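Local coordinates for protein Abbfa_003403 (Acinetobacter baumannii, PDB 4ZXH) that probably assembles a peptide product as a four-domain nonribosomal peptide synthetase with condensation, adenylation, phosphopantetheine-carrying and thioesterase domains, at residues A[974-977]-A[978-981]. Numbering follows the deposited sequence.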
# COMPACT_ATOMS: atom_id res chain seq x y z
N PRO A 974 -23.97 15.83 0.14
CA PRO A 974 -24.52 14.53 0.56
C PRO A 974 -25.83 14.23 -0.15
O PRO A 974 -26.54 15.16 -0.46
CB PRO A 974 -24.74 14.71 2.06
CG PRO A 974 -24.83 16.18 2.25
CD PRO A 974 -23.84 16.74 1.29
N ARG A 975 -26.14 12.96 -0.42
CA ARG A 975 -27.25 12.66 -1.33
C ARG A 975 -28.42 11.90 -0.70
O ARG A 975 -29.52 11.88 -1.25
CB ARG A 975 -26.71 11.88 -2.54
CG ARG A 975 -25.62 12.65 -3.34
CD ARG A 975 -24.74 11.75 -4.21
NE ARG A 975 -23.95 10.82 -3.40
CZ ARG A 975 -23.21 9.84 -3.90
NH1 ARG A 975 -23.15 9.67 -5.22
NH2 ARG A 975 -22.52 9.04 -3.09
N ASP A 976 -28.21 11.30 0.47
CA ASP A 976 -29.30 10.60 1.13
C ASP A 976 -29.18 10.81 2.65
O ASP A 976 -28.24 11.48 3.09
CB ASP A 976 -29.28 9.11 0.72
CG ASP A 976 -28.05 8.36 1.21
OD1 ASP A 976 -27.16 8.98 1.82
OD2 ASP A 976 -27.98 7.13 0.96
N PRO A 977 -30.12 10.27 3.45
CA PRO A 977 -30.00 10.48 4.90
C PRO A 977 -28.67 10.01 5.55
O PRO A 977 -28.20 10.63 6.50
CB PRO A 977 -31.18 9.67 5.46
CG PRO A 977 -32.24 9.80 4.39
CD PRO A 977 -31.47 9.77 3.08
N ILE A 978 -28.07 8.94 5.06
CA ILE A 978 -26.82 8.47 5.63
C ILE A 978 -25.70 9.48 5.38
O ILE A 978 -24.93 9.82 6.28
CB ILE A 978 -26.42 7.10 5.07
CG1 ILE A 978 -27.24 5.97 5.72
CG2 ILE A 978 -24.93 6.87 5.23
CD1 ILE A 978 -26.94 4.60 5.15
N GLU A 979 -25.60 9.98 4.16
CA GLU A 979 -24.53 10.92 3.89
C GLU A 979 -24.81 12.27 4.59
O GLU A 979 -23.86 12.94 5.01
CB GLU A 979 -24.33 11.10 2.39
CG GLU A 979 -23.94 9.80 1.68
CD GLU A 979 -23.80 9.96 0.18
OE1 GLU A 979 -24.19 11.02 -0.35
OE2 GLU A 979 -23.30 9.02 -0.46
N ILE A 980 -26.08 12.64 4.76
CA ILE A 980 -26.40 13.86 5.52
C ILE A 980 -25.91 13.75 6.98
O ILE A 980 -25.27 14.68 7.48
CB ILE A 980 -27.91 14.16 5.50
CG1 ILE A 980 -28.30 14.58 4.08
CG2 ILE A 980 -28.25 15.27 6.47
CD1 ILE A 980 -29.79 14.85 3.89
N GLU A 981 -26.16 12.62 7.63
CA GLU A 981 -25.72 12.42 9.01
C GLU A 981 -24.18 12.38 9.15
O GLU A 981 -23.63 12.90 10.11
CB GLU A 981 -26.32 11.13 9.58
CG GLU A 981 -25.88 10.84 11.00
CD GLU A 981 -26.92 11.20 12.05
OE1 GLU A 981 -28.13 10.99 11.80
OE2 GLU A 981 -26.53 11.71 13.13
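Asp976 and Glu979 meet where the chain turns from loop into helix 977-990, and the first helical backbone bonds run from Ile980 N to Asp976 O (3.0 Å) and from Glu981 N to Pro977 O (3.1 Å). Asp976 is the N-cap. Its CG sits between the backbone N and the carbonyl carbon (chi1 66°), which lets Asp976 OD1 accept from Glu979 N at 3.0 Å, nearly in line with the C-O bond, a capping bond. The other oxygen, OD2, forms a salt bridge with Arg1045. Pro977 follows as the first helical residue.

Glu979 reaches back past the cap to Arg975. Its chain is extended beyond CG, and its carboxylate lies nearly coplanar with the guanidinium, the planes 18° apart. This is a side-on, two-nitrogen salt bridge. Arg975 NE donates to Glu979 OE1 at 3.1 Å, almost straight, and Arg975 NH2 to Glu979 OE2 at 2.7 Å. Both oxygens use their syn lone pairs. Glu979 OE1 also accepts from Arg975 N (2.8 Å) on its anti side, so three bonds fix the carboxylate's rotation. Pro974 CB packs on Glu979 CB at 3.6 Å.

This buried N-terminal turn opens a helix of the carrier domain. Ile978 and Glu979 touch helix 1037-1046, Glu981 touches helix 1008-1022, and Pro974 and Ile980 rest on Met1081 of helix 1081-1086 in the thioesterase domain.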